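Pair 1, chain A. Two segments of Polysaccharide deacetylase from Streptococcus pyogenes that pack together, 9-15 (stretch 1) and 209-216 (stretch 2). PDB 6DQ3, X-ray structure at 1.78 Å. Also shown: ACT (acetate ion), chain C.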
# COMPACT_ATOMS: atom_id res chain seq x y z
N ILE A 9 1.71 10.48 9.82
CA ILE A 9 2.26 10.05 8.53
C ILE A 9 1.11 9.89 7.54
O ILE A 9 0.20 9.08 7.77
CB ILE A 9 3.03 8.73 8.67
CG1 ILE A 9 4.25 8.90 9.57
CG2 ILE A 9 3.45 8.21 7.29
CD1 ILE A 9 5.00 7.60 9.83
N PRO A 10 1.10 10.64 6.43
CA PRO A 10 0.11 10.38 5.38
C PRO A 10 0.45 9.09 4.64
O PRO A 10 1.56 8.91 4.14
CB PRO A 10 0.21 11.60 4.47
CG PRO A 10 1.61 12.11 4.67
CD PRO A 10 1.97 11.79 6.11
N ILE A 11 -0.52 8.18 4.59
CA ILE A 11 -0.38 6.91 3.91
C ILE A 11 -1.36 6.94 2.74
O ILE A 11 -2.56 6.75 2.92
CB ILE A 11 -0.67 5.72 4.83
CG1 ILE A 11 0.25 5.73 6.06
CG2 ILE A 11 -0.50 4.41 4.06
CD1 ILE A 11 -0.16 4.71 7.10
N LEU A 12 -0.84 7.19 1.54
CA LEU A 12 -1.70 7.32 0.37
C LEU A 12 -2.10 5.94 -0.14
O LEU A 12 -1.27 5.03 -0.23
CB LEU A 12 -0.99 8.11 -0.73
CG LEU A 12 -0.49 9.50 -0.32
CD1 LEU A 12 0.06 10.23 -1.55
CD2 LEU A 12 -1.56 10.31 0.37
N MET A 13 -3.38 5.80 -0.47
CA MET A 13 -3.92 4.55 -0.99
C MET A 13 -4.30 4.75 -2.45
O MET A 13 -5.31 5.39 -2.76
CB MET A 13 -5.12 4.08 -0.18
CG MET A 13 -5.79 2.84 -0.77
SD MET A 13 -7.16 2.21 0.21
CE MET A 13 -8.22 3.64 0.30
N TYR A 14 -3.48 4.18 -3.34
CA TYR A 14 -3.74 4.10 -4.77
C TYR A 14 -4.26 2.71 -5.12
O TYR A 14 -4.04 1.74 -4.40
CB TYR A 14 -2.45 4.35 -5.57
CG TYR A 14 -1.93 5.76 -5.57
CD1 TYR A 14 -1.02 6.18 -4.61
CD2 TYR A 14 -2.32 6.67 -6.55
CE1 TYR A 14 -0.53 7.47 -4.61
CE2 TYR A 14 -1.83 7.96 -6.56
CZ TYR A 14 -0.94 8.36 -5.59
OH TYR A 14 -0.46 9.64 -5.59
N HIS A 15 -4.95 2.63 -6.26
CA HIS A 15 -5.32 1.34 -6.83
C HIS A 15 -4.91 1.36 -8.29
O HIS A 15 -3.73 1.16 -8.61
CB HIS A 15 -6.81 1.06 -6.63
CG HIS A 15 -7.12 0.50 -5.27
ND1 HIS A 15 -7.18 1.28 -4.14
CD2 HIS A 15 -7.37 -0.77 -4.86
CE1 HIS A 15 -7.46 0.52 -3.09
NE2 HIS A 15 -7.59 -0.73 -3.50
N SER A 209 -3.98 -1.13 12.38
CA SER A 209 -5.23 -0.60 11.85
C SER A 209 -5.06 0.89 11.51
O SER A 209 -5.82 1.75 11.94
CB SER A 209 -6.36 -0.82 12.84
OG SER A 209 -6.02 -0.32 14.12
N LEU A 210 -4.07 1.19 10.67
CA LEU A 210 -3.72 2.57 10.36
C LEU A 210 -4.63 3.17 9.30
O LEU A 210 -5.04 2.49 8.35
CB LEU A 210 -2.27 2.64 9.87
CG LEU A 210 -1.20 2.22 10.87
CD1 LEU A 210 0.13 1.97 10.17
CD2 LEU A 210 -1.05 3.30 11.94
N ASN A 211 -4.92 4.46 9.45
CA ASN A 211 -5.70 5.20 8.46
C ASN A 211 -4.93 5.30 7.15
O ASN A 211 -3.70 5.27 7.12
CB ASN A 211 -6.00 6.63 8.94
CG ASN A 211 -6.88 6.69 10.17
OD1 ASN A 211 -7.52 5.72 10.55
ND2 ASN A 211 -6.92 7.86 10.79
N ARG A 212 -5.67 5.48 6.06
CA ARG A 212 -5.07 5.80 4.77
C ARG A 212 -5.86 6.92 4.10
O ARG A 212 -7.02 7.17 4.43
CB ARG A 212 -5.00 4.58 3.85
CG ARG A 212 -4.00 3.53 4.32
CD ARG A 212 -3.60 2.59 3.20
NE ARG A 212 -4.62 1.58 2.93
CZ ARG A 212 -4.53 0.66 1.97
NH1 ARG A 212 -3.46 0.63 1.17
NH2 ARG A 212 -5.50 -0.22 1.81
N ILE A 213 -5.20 7.60 3.17
CA ILE A 213 -5.80 8.69 2.40
C ILE A 213 -6.12 8.13 1.02
O ILE A 213 -5.21 7.76 0.27
CB ILE A 213 -4.86 9.90 2.30
CG1 ILE A 213 -4.65 10.52 3.69
CG2 ILE A 213 -5.42 10.92 1.31
CD1 ILE A 213 -3.43 11.43 3.77
N ARG A 214 -7.40 8.05 0.68
CA ARG A 214 -7.81 7.53 -0.62
C ARG A 214 -7.51 8.56 -1.69
O ARG A 214 -7.88 9.74 -1.57
CB ARG A 214 -9.29 7.17 -0.63
CG ARG A 214 -9.75 6.55 -1.95
CD ARG A 214 -11.25 6.28 -1.98
NE ARG A 214 -11.68 5.27 -1.01
CZ ARG A 214 -11.55 3.96 -1.18
NH1 ARG A 214 -10.99 3.47 -2.28
NH2 ARG A 214 -11.98 3.13 -0.24
N ILE A 215 -6.83 8.13 -2.76
CA ILE A 215 -6.53 9.00 -3.88
C ILE A 215 -7.74 9.03 -4.81
O ILE A 215 -8.12 8.00 -5.38
CB ILE A 215 -5.27 8.54 -4.62
CG1 ILE A 215 -4.07 8.52 -3.68
CG2 ILE A 215 -5.01 9.45 -5.82
CD1 ILE A 215 -3.73 9.86 -3.06
N LEU A 216 -8.35 10.18 -4.95
CA LEU A 216 -9.47 10.35 -5.85
C LEU A 216 -8.97 10.74 -7.24
O LEU A 216 -7.91 11.37 -7.37
CB LEU A 216 -10.42 11.42 -5.33
CG LEU A 216 -10.98 11.16 -3.93
CD1 LEU A 216 -11.69 12.39 -3.40
CD2 LEU A 216 -11.93 9.97 -3.96
C ACT C . -8.43 -3.28 -0.92
O ACT C . -7.83 -2.99 -1.98
OXT ACT C . -8.96 -4.37 -0.65
CH3 ACT C . -8.49 -2.24 0.08
O HOH W 1 -2.88 8.05 6.25

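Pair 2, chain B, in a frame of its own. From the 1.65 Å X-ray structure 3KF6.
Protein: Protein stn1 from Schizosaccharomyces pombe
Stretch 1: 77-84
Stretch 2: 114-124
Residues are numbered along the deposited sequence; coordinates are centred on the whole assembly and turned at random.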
# COMPACT_ATOMS: atom_id res chain seq x y z
N VAL B 77 5.91 -0.35 6.30
CA VAL B 77 6.14 0.42 5.08
C VAL B 77 7.57 0.13 4.64
O VAL B 77 8.38 -0.38 5.41
CB VAL B 77 5.96 1.95 5.27
CG1 VAL B 77 4.54 2.26 5.72
CG2 VAL B 77 6.98 2.48 6.27
N LEU B 78 7.88 0.46 3.39
CA LEU B 78 9.21 0.20 2.86
C LEU B 78 9.81 1.41 2.17
O LEU B 78 9.15 2.08 1.38
CB LEU B 78 9.14 -0.96 1.86
CG LEU B 78 10.46 -1.45 1.25
CD1 LEU B 78 11.33 -2.08 2.32
CD2 LEU B 78 10.16 -2.47 0.14
N ARG B 79 11.08 1.70 2.48
CA ARG B 79 11.77 2.81 1.85
C ARG B 79 12.30 2.28 0.52
O ARG B 79 13.02 1.28 0.48
CB ARG B 79 12.93 3.28 2.73
CG ARG B 79 12.55 4.30 3.78
CD ARG B 79 13.76 4.64 4.66
NE ARG B 79 13.59 5.86 5.44
CZ ARG B 79 13.71 7.09 4.96
NH1 ARG B 79 14.02 7.29 3.68
NH2 ARG B 79 13.55 8.13 5.76
N VAL B 80 11.93 2.95 -0.57
CA VAL B 80 12.36 2.58 -1.91
C VAL B 80 13.34 3.64 -2.40
O VAL B 80 12.98 4.81 -2.55
CB VAL B 80 11.14 2.50 -2.87
CG1 VAL B 80 11.60 2.16 -4.29
CG2 VAL B 80 10.17 1.45 -2.36
N VAL B 81 14.57 3.22 -2.64
CA VAL B 81 15.64 4.12 -3.05
C VAL B 81 15.92 4.20 -4.54
O VAL B 81 16.09 3.19 -5.22
CB VAL B 81 16.96 3.71 -2.35
CG1 VAL B 81 18.06 4.68 -2.72
CG2 VAL B 81 16.75 3.66 -0.85
N PHE B 82 15.96 5.43 -5.04
CA PHE B 82 16.26 5.71 -6.44
C PHE B 82 17.60 6.42 -6.52
O PHE B 82 17.69 7.61 -6.22
CB PHE B 82 15.18 6.59 -7.07
CG PHE B 82 13.86 5.91 -7.22
CD1 PHE B 82 12.97 5.85 -6.15
CD2 PHE B 82 13.52 5.28 -8.42
CE1 PHE B 82 11.76 5.17 -6.27
CE2 PHE B 82 12.31 4.61 -8.55
CZ PHE B 82 11.43 4.55 -7.47
N ILE B 83 18.65 5.70 -6.90
CA ILE B 83 19.98 6.30 -7.02
C ILE B 83 19.99 7.12 -8.31
O ILE B 83 20.06 6.57 -9.41
CB ILE B 83 21.08 5.22 -7.09
CG1 ILE B 83 21.02 4.35 -5.84
CG2 ILE B 83 22.46 5.89 -7.20
CD1 ILE B 83 21.89 3.12 -5.90
N ILE B 84 19.90 8.44 -8.14
CA ILE B 84 19.84 9.38 -9.25
C ILE B 84 20.75 9.10 -10.44
O ILE B 84 20.27 8.95 -11.57
CB ILE B 84 20.12 10.81 -8.74
CG1 ILE B 84 19.15 11.15 -7.60
CG2 ILE B 84 19.95 11.81 -9.88
CD1 ILE B 84 19.36 12.53 -7.00
N SER B 114 20.13 -1.58 9.73
CA SER B 114 19.26 -2.50 10.44
C SER B 114 17.89 -2.61 9.77
O SER B 114 17.21 -3.62 9.89
CB SER B 114 19.09 -2.07 11.90
OG SER B 114 18.43 -0.82 11.99
N GLU B 115 17.49 -1.55 9.07
CA GLU B 115 16.22 -1.55 8.36
C GLU B 115 16.49 -1.80 6.89
O GLU B 115 17.22 -1.05 6.25
CB GLU B 115 15.50 -0.20 8.52
CG GLU B 115 14.10 -0.19 7.91
CD GLU B 115 13.46 1.19 7.94
OE1 GLU B 115 13.67 1.92 8.92
OE2 GLU B 115 12.73 1.53 6.98
N VAL B 116 15.91 -2.87 6.35
CA VAL B 116 16.08 -3.21 4.95
C VAL B 116 15.39 -2.16 4.09
O VAL B 116 14.44 -1.52 4.53
CB VAL B 116 15.45 -4.59 4.64
CG1 VAL B 116 13.96 -4.56 4.89
CG2 VAL B 116 15.73 -4.98 3.19
N GLU B 117 15.91 -1.96 2.89
CA GLU B 117 15.34 -1.00 1.95
C GLU B 117 15.38 -1.63 0.57
O GLU B 117 16.03 -2.66 0.37
CB GLU B 117 16.14 0.31 1.96
CG GLU B 117 17.64 0.13 1.89
CD GLU B 117 18.39 1.45 1.78
OE1 GLU B 117 18.04 2.40 2.50
OE2 GLU B 117 19.33 1.53 0.96
N LEU B 118 14.68 -1.04 -0.38
CA LEU B 118 14.65 -1.58 -1.72
C LEU B 118 15.29 -0.61 -2.70
O LEU B 118 14.88 0.55 -2.78
CB LEU B 118 13.19 -1.85 -2.14
CG LEU B 118 12.93 -2.44 -3.52
CD1 LEU B 118 13.45 -3.87 -3.57
CD2 LEU B 118 11.42 -2.42 -3.79
N ILE B 119 16.31 -1.06 -3.42
CA ILE B 119 16.97 -0.21 -4.40
C ILE B 119 16.23 -0.48 -5.70
O ILE B 119 16.30 -1.57 -6.26
CB ILE B 119 18.46 -0.57 -4.58
CG1 ILE B 119 19.18 -0.57 -3.22
CG2 ILE B 119 19.11 0.40 -5.56
CD1 ILE B 119 19.13 0.75 -2.48
N ALA B 120 15.50 0.52 -6.17
CA ALA B 120 14.70 0.39 -7.38
C ALA B 120 15.49 0.23 -8.67
O ALA B 120 16.48 0.93 -8.89
CB ALA B 120 13.75 1.58 -7.51
N GLN B 121 15.04 -0.70 -9.51
CA GLN B 121 15.66 -0.93 -10.81
C GLN B 121 14.69 -0.39 -11.85
O GLN B 121 15.09 0.10 -12.91
CB GLN B 121 15.91 -2.42 -11.05
CG GLN B 121 16.44 -2.69 -12.45
CD GLN B 121 16.92 -4.12 -12.64
OE1 GLN B 121 17.97 -4.50 -12.14
NE2 GLN B 121 16.13 -4.91 -13.36
N SER B 122 13.40 -0.47 -11.54
CA SER B 122 12.36 0.04 -12.43
C SER B 122 11.05 0.12 -11.67
O SER B 122 10.86 -0.56 -10.67
CB SER B 122 12.19 -0.87 -13.65
OG SER B 122 11.61 -2.12 -13.30
N PHE B 123 10.16 0.99 -12.14
CA PHE B 123 8.86 1.12 -11.52
C PHE B 123 7.86 1.70 -12.50
O PHE B 123 8.23 2.28 -13.52
CB PHE B 123 8.91 2.01 -10.26
CG PHE B 123 8.70 3.48 -10.53
CD1 PHE B 123 9.73 4.27 -11.04
CD2 PHE B 123 7.47 4.07 -10.27
CE1 PHE B 123 9.54 5.63 -11.27
CE2 PHE B 123 7.26 5.44 -10.51
CZ PHE B 123 8.30 6.22 -11.01
N GLU B 124 6.59 1.53 -12.19
CA GLU B 124 5.55 2.06 -13.04
C GLU B 124 4.43 2.50 -12.12
O GLU B 124 4.18 1.87 -11.09
CB GLU B 124 5.03 0.99 -14.00
CG GLU B 124 4.34 -0.18 -13.31
CD GLU B 124 3.78 -1.19 -14.30
OE1 GLU B 124 3.02 -0.78 -15.20
OE2 GLU B 124 4.10 -2.39 -14.17
O HOH W 2 12.28 0.25 4.66
O HOH W 3 18.02 3.07 -8.00

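Both pairs are built on two neighbouring parallel strands, and 14 central residues superpose with an RMSD of 0.7 Å. Three backbone hydrogen bonds define the register. In pair 1, Ile A213 N donates to Ile A11 O (2.8 Å), Met A13 N to Ile A213 O (2.8 Å) and Ile A215 N to Met A13 O (3.1 Å). In pair 2 the matching bonds run from Leu B118 N to Arg B79 O (3.0 Å), from Val B81 N to Leu B118 O (2.7 Å) and from Ala B120 N to Val B81 O (2.9 Å). Ile A213 and Leu B118 each donate to the residue before Leu A12 or Val B80 and accept from the one after it, as in a parallel sheet; Met A13 and Val B81 likewise use both N and O. A water extends each ladder at its start: water 1 joins Ile A11 N to Asn A211 O, the latter bond weak, and water 2 joins Arg B79 N to Val B116 O while also donating to Glu B115 OE2.

On one face, Leu A12 and Ile A213 match Val B80 and Leu B118. All are aliphatic, as suits buried positions, but the packing differs in closeness: Leu A12 CD2 lies 3.8 Å from Ile A213 CB, whereas Val B80 CG2 and Leu B118 CD2 are 4.3 Å apart.

The next matched positions show the clearest exchange of bulk. Tyr A14 and Phe B82 set their rings in nearly the same place, with chi1 in the m well. Ile A215 lays its CG1 over the tyrosine face, 3.6 Å from the ring centroid; Ala B120, with CB as its whole side chain, does the same to the phenylalanine at 3.8 Å. A methyl or methylene suffices because a flat ring accepts a C-H against its pi face. The longer isoleucine also reaches back, its CD1 lying 4.0 Å from Leu A12 CB, while Ala B120 CB meets Val B80 CG1 at 3.9 Å. The edge of Phe B82 turns toward the face of Phe B123, the ring centroids 5.4 Å apart.

The opposite face, that of Met A13 and Arg A214, is filled differently in the two pairs. Met A13, long and flexible, lies between two arginines: its SD sits over the Arg A212 guanidinium, 3.3 Å from NH2, and its CE over that of Arg A214, 3.7 Å from CZ. Flat guanidinium faces suit such contacts. The matching Val B81 is compact and branched; its CB packs 3.7 Å from Ile B119 CD1, and its CG2 lies 3.8 Å from Glu B117 CD. Arginines and methionine thus give way to a glutamate and two aliphatic side chains on an almost unchanged backbone.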